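Local coordinates for Dye type peroxidase A (Streptomyces lividans 1326, PDB 6GZW), which is a haem peroxidase of the dye-decolourising family, which probably uses hydrogen peroxide to oxidise dyes and other substrates, at residues V279-I282 and N283-A286; D328-R331 and G332-V336. One frame throughout, in Å; residues are numbered along the deposited sequence.

Contact 1 of 2, residues V279-I282 and N283-A286; sequences VVPI and NAHA. With HEM (protoporphyrin IX containing Fe), chain C.
Pro281 and Ala284 are the ends of a type I beta turn that runs straight into the short helix 285-288, the piece of chain that carries the proximal haem ligand of this dye-decolourising peroxidase. Ala284 N donates to Pro281 O at 3.1 Å, with an N-H...O angle of 162°. Within the same corner the methyl of Ala284, at the N-cap position, is packed against Val280 and Pro281: Ala284 CB lies 4.0 Å from Val280 CG1 and as far from CD of the Pro281 ring. Val280 CG1 stands anti to its own backbone N (chi1 176°), which places that branch at the alanine. Asn283, at the outer side of the turn, brings OD1 to 3.8 Å from Pro281 CB, a plain van der Waals approach. Pro281 O also accepts from Arg287 NE, so the turn is tied forward into the helix as well.

His285 points away from 279-282. Its CB carries CG anti to the backbone N (chi1 -176°), extending the ring from the helix start to the porphyrin. At the ring, ND1 is turned away from the iron and hydrogen-bonded to Asp344 OD2, which together with the iron bond fixes the rotation of the imidazole. CD2 lies 3.0 Å from haem NA, while CE1 is 3.1 Å from haem NC on the other side of the metal. At the tip, NE2 binds the iron at 2.1 Å, across from water 1, whose oxygen lies 2.0 Å from the same iron.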
# COMPACT_ATOMS: atom_id res chain seq x y z
N VAL A 279 -14.46 -22.93 27.83
CA VAL A 279 -13.27 -22.07 27.78
C VAL A 279 -13.17 -21.39 26.39
O VAL A 279 -12.87 -20.20 26.31
CB VAL A 279 -11.98 -22.84 28.13
CG1 VAL A 279 -10.74 -21.97 27.97
CG2 VAL A 279 -12.04 -23.37 29.57
N VAL A 280 -13.44 -22.15 25.33
CA VAL A 280 -13.58 -21.56 23.98
C VAL A 280 -15.07 -21.30 23.80
O VAL A 280 -15.85 -22.25 23.72
CB VAL A 280 -13.08 -22.50 22.88
CG1 VAL A 280 -13.35 -21.89 21.51
CG2 VAL A 280 -11.60 -22.77 23.04
N PRO A 281 -15.50 -20.02 23.77
CA PRO A 281 -16.94 -19.79 23.75
C PRO A 281 -17.71 -20.48 22.63
O PRO A 281 -17.14 -20.77 21.58
CB PRO A 281 -17.06 -18.27 23.66
CG PRO A 281 -15.81 -17.78 24.29
CD PRO A 281 -14.75 -18.77 23.91
N ILE A 282 -18.98 -20.77 22.89
CA ILE A 282 -19.86 -21.47 21.93
C ILE A 282 -20.00 -20.76 20.58
O ILE A 282 -20.25 -21.40 19.57
CB ILE A 282 -21.27 -21.71 22.56
CG1 ILE A 282 -22.06 -22.77 21.77
CG2 ILE A 282 -22.07 -20.41 22.69
CD1 ILE A 282 -21.51 -24.15 21.89
N ASN A 283 -19.88 -19.43 20.60
CA ASN A 283 -20.00 -18.61 19.38
C ASN A 283 -18.66 -18.03 18.96
O ASN A 283 -18.65 -17.08 18.17
CB ASN A 283 -21.02 -17.48 19.58
CG ASN A 283 -20.64 -16.51 20.70
OD1 ASN A 283 -19.73 -16.76 21.49
ND2 ASN A 283 -21.34 -15.37 20.76
N ALA A 284 -17.54 -18.59 19.45
CA ALA A 284 -16.21 -18.09 19.06
C ALA A 284 -15.95 -18.38 17.59
O ALA A 284 -16.18 -19.49 17.13
CB ALA A 284 -15.12 -18.72 19.90
N HIS A 285 -15.41 -17.41 16.87
CA HIS A 285 -15.14 -17.55 15.43
C HIS A 285 -14.30 -18.78 15.07
O HIS A 285 -14.63 -19.53 14.14
CB HIS A 285 -14.44 -16.28 14.97
CG HIS A 285 -14.17 -16.24 13.51
ND1 HIS A 285 -15.14 -15.92 12.58
CD2 HIS A 285 -13.04 -16.50 12.82
CE1 HIS A 285 -14.60 -15.96 11.37
NE2 HIS A 285 -13.33 -16.31 11.49
N ALA A 286 -13.22 -18.99 15.80
CA ALA A 286 -12.32 -20.12 15.54
C ALA A 286 -12.84 -21.47 16.05
O ALA A 286 -12.20 -22.51 15.80
CB ALA A 286 -10.90 -19.83 16.05
CHA HEM C . -10.01 -18.70 11.38
CHB HEM C . -10.24 -13.88 11.76
CHC HEM C . -13.69 -13.84 8.34
CHD HEM C . -13.44 -18.63 7.98
C1A HEM C . -9.77 -17.41 11.78
C2A HEM C . -8.87 -17.03 12.82
C3A HEM C . -8.95 -15.68 12.92
C4A HEM C . -9.90 -15.22 11.95
CMA HEM C . -8.18 -14.77 13.84
CAA HEM C . -8.01 -17.95 13.67
CBA HEM C . -6.61 -18.26 13.15
CGA HEM C . -6.65 -19.11 11.93
O1A HEM C . -6.77 -20.36 11.97
O2A HEM C . -6.58 -18.55 10.79
C1B HEM C . -11.20 -13.44 10.83
C2B HEM C . -11.52 -12.08 10.58
C3B HEM C . -12.49 -12.03 9.63
C4B HEM C . -12.76 -13.46 9.28
CMB HEM C . -10.92 -10.90 11.29
CAB HEM C . -13.10 -10.86 8.96
CBB HEM C . -12.51 -9.69 8.82
C1C HEM C . -13.97 -15.14 7.97
C2C HEM C . -14.94 -15.51 7.00
C3C HEM C . -14.88 -16.89 6.91
C4C HEM C . -13.84 -17.34 7.81
CMC HEM C . -15.88 -14.62 6.25
CAC HEM C . -15.71 -17.83 6.11
CBC HEM C . -16.94 -17.62 5.62
C1D HEM C . -12.41 -18.98 8.86
C2D HEM C . -11.98 -20.39 8.95
C3D HEM C . -11.02 -20.42 9.90
C4D HEM C . -10.89 -19.01 10.37
CMD HEM C . -12.48 -21.57 8.12
CAD HEM C . -10.27 -21.66 10.37
CBD HEM C . -11.05 -22.45 11.42
CGD HEM C . -10.30 -23.69 11.80
O1D HEM C . -9.54 -23.71 12.80
O2D HEM C . -10.44 -24.71 11.09
NA HEM C . -10.47 -16.30 11.32
NB HEM C . -11.98 -14.21 10.05
NC HEM C . -13.36 -16.24 8.49
ND HEM C . -11.81 -18.21 9.78
FE HEM C . -11.91 -16.28 9.94
O HOH W 1 -10.58 -16.06 8.49

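Contact 2 of 2, residues D328-R331 and G332-V336. With HEM (protoporphyrin IX containing Fe), chain C.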
# COMPACT_ATOMS: atom_id res chain seq x y z
N ASP A 328 -15.77 -26.20 -4.32
CA ASP A 328 -17.20 -25.93 -4.47
C ASP A 328 -17.65 -24.96 -3.37
O ASP A 328 -17.59 -25.32 -2.20
CB ASP A 328 -17.96 -27.28 -4.34
CG ASP A 328 -19.46 -27.13 -4.32
OD1 ASP A 328 -20.00 -26.03 -4.53
OD2 ASP A 328 -20.16 -28.17 -4.09
N PRO A 329 -18.15 -23.74 -3.72
CA PRO A 329 -18.57 -22.81 -2.63
C PRO A 329 -19.61 -23.37 -1.66
O PRO A 329 -19.63 -23.01 -0.48
CB PRO A 329 -19.13 -21.61 -3.40
CG PRO A 329 -18.47 -21.65 -4.71
CD PRO A 329 -18.28 -23.10 -5.05
N LEU A 330 -20.48 -24.25 -2.16
CA LEU A 330 -21.46 -24.90 -1.29
C LEU A 330 -20.85 -25.90 -0.29
O LEU A 330 -21.57 -26.34 0.62
CB LEU A 330 -22.54 -25.57 -2.15
CG LEU A 330 -23.39 -24.68 -3.05
CD1 LEU A 330 -24.54 -25.50 -3.65
CD2 LEU A 330 -23.95 -23.45 -2.36
N ARG A 331 -19.58 -26.28 -0.45
CA ARG A 331 -18.83 -27.04 0.56
C ARG A 331 -17.68 -26.24 1.18
O ARG A 331 -16.69 -26.82 1.65
CB ARG A 331 -18.27 -28.34 -0.04
CG ARG A 331 -19.35 -29.28 -0.59
CD ARG A 331 -18.87 -30.72 -0.78
NE ARG A 331 -17.81 -30.91 -1.77
CZ ARG A 331 -17.95 -30.89 -3.11
NH1 ARG A 331 -19.12 -30.64 -3.70
NH2 ARG A 331 -16.88 -31.11 -3.87
N GLY A 332 -17.79 -24.91 1.17
CA GLY A 332 -16.74 -24.05 1.72
C GLY A 332 -17.37 -22.79 2.27
O GLY A 332 -18.08 -22.81 3.27
N PHE A 333 -17.12 -21.67 1.59
CA PHE A 333 -17.61 -20.36 2.03
C PHE A 333 -19.08 -20.31 2.41
O PHE A 333 -19.43 -19.78 3.47
CB PHE A 333 -17.32 -19.29 0.97
CG PHE A 333 -17.85 -17.92 1.34
CD1 PHE A 333 -17.10 -17.11 2.18
CD2 PHE A 333 -19.08 -17.47 0.91
CE1 PHE A 333 -17.59 -15.86 2.55
CE2 PHE A 333 -19.59 -16.24 1.30
CZ PHE A 333 -18.83 -15.42 2.11
N VAL A 334 -19.95 -20.89 1.57
CA VAL A 334 -21.38 -20.65 1.71
C VAL A 334 -21.95 -21.18 3.05
O VAL A 334 -22.51 -20.41 3.81
CB VAL A 334 -22.17 -21.13 0.48
CG1 VAL A 334 -23.68 -21.02 0.72
CG2 VAL A 334 -21.77 -20.28 -0.72
N PRO A 335 -21.77 -22.48 3.33
CA PRO A 335 -22.32 -22.98 4.61
C PRO A 335 -21.67 -22.39 5.86
O PRO A 335 -22.34 -22.18 6.86
CB PRO A 335 -22.10 -24.50 4.53
CG PRO A 335 -21.04 -24.69 3.50
CD PRO A 335 -21.21 -23.56 2.51
N VAL A 336 -20.39 -22.04 5.79
CA VAL A 336 -19.71 -21.44 6.93
C VAL A 336 -20.28 -20.03 7.12
O VAL A 336 -20.65 -19.67 8.24
CB VAL A 336 -18.18 -21.43 6.76
CG1 VAL A 336 -17.52 -20.69 7.90
CG2 VAL A 336 -17.64 -22.86 6.66
CHA HEM C . -10.01 -18.70 11.38
CHB HEM C . -10.24 -13.88 11.76
CHC HEM C . -13.69 -13.84 8.34
CHD HEM C . -13.44 -18.63 7.98
C1A HEM C . -9.77 -17.41 11.78
C2A HEM C . -8.87 -17.03 12.82
C3A HEM C . -8.95 -15.68 12.92
C4A HEM C . -9.90 -15.22 11.95
CMA HEM C . -8.18 -14.77 13.84
CAA HEM C . -8.01 -17.95 13.67
CBA HEM C . -6.61 -18.26 13.15
CGA HEM C . -6.65 -19.11 11.93
O1A HEM C . -6.77 -20.36 11.97
O2A HEM C . -6.58 -18.55 10.79
C1B HEM C . -11.20 -13.44 10.83
C2B HEM C . -11.52 -12.08 10.58
C3B HEM C . -12.49 -12.03 9.63
C4B HEM C . -12.76 -13.46 9.28
CMB HEM C . -10.92 -10.90 11.29
CAB HEM C . -13.10 -10.86 8.96
CBB HEM C . -12.51 -9.69 8.82
C1C HEM C . -13.97 -15.14 7.97
C2C HEM C . -14.94 -15.51 7.00
C3C HEM C . -14.88 -16.89 6.91
C4C HEM C . -13.84 -17.34 7.81
CMC HEM C . -15.88 -14.62 6.25
CAC HEM C . -15.71 -17.83 6.11
CBC HEM C . -16.94 -17.62 5.62
C1D HEM C . -12.41 -18.98 8.86
C2D HEM C . -11.98 -20.39 8.95
C3D HEM C . -11.02 -20.42 9.90
C4D HEM C . -10.89 -19.01 10.37
CMD HEM C . -12.48 -21.57 8.12
CAD HEM C . -10.27 -21.66 10.37
CBD HEM C . -11.05 -22.45 11.42
CGD HEM C . -10.30 -23.69 11.80
O1D HEM C . -9.54 -23.71 12.80
O2D HEM C . -10.44 -24.71 11.09
NA HEM C . -10.47 -16.30 11.32
NB HEM C . -11.98 -14.21 10.05
NC HEM C . -13.36 -16.24 8.49
ND HEM C . -11.81 -18.21 9.78
FE HEM C . -11.91 -16.28 9.94
O HOH W 1 -10.58 -16.06 8.49
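Gly332, the N-cap residue of helix 333-343, sends its N to Pro329 O at 3.1 Å, meeting the carbonyl from above its plane. Phe333 follows with CG anti to the backbone N (chi1 178°), and the ring leads away from 328-331 to the haem, where CD1 comes within 3.5 Å of vinyl carbon CBC at an oblique angle. Val334 N returns to Pro329 O at 3.0 Å, from the opposite face to Gly332 N, so a single carbonyl holds two amides at the helix start. The 3-10 segment 329-330 thereby joins directly to the first turn of the helix, after an Asx turn in which Asp328 OD1 accepts from Leu330 N. Asp328 OD2 adds a salt bridge to Arg331 NH1 at 2.7 Å. Asp328 CB sits above one face of that guanidinium group, toward its rim. The two methyl branches of Val334 divide their contacts: CG2 meets Pro329 CB, while CG1 lies beside Leu330 CD2 at 3.9 Å, the two side chains pointing the same way. Pro335 sets CG against Leu330 O at 3.4 Å. Val336 faces the porphyrin, its CG1 3.8 Å from haem CAC.

How the contacts relate
Contact 1 comes first along the chain, at the start of helix 285-288; strands 300-310 and 316-326, neighbours in the antiparallel sheet, then intervene before contact 2 opens helix 333-343. Their centres are 20 Å apart and their nearest atoms about 7 Å, so the two do not touch. Both lie in the C-terminal Dyp-type peroxidase domain and are joined through one haem: 283-286 supplies the axial ligand, whereas 332-336 packs Phe333 and Val336 against one vinyl group, CAC and CBC. Helix 333-343 is followed directly by Asp344, on the proximal side of the iron, so the chain leaving contact 2 returns to the surroundings of contact 1.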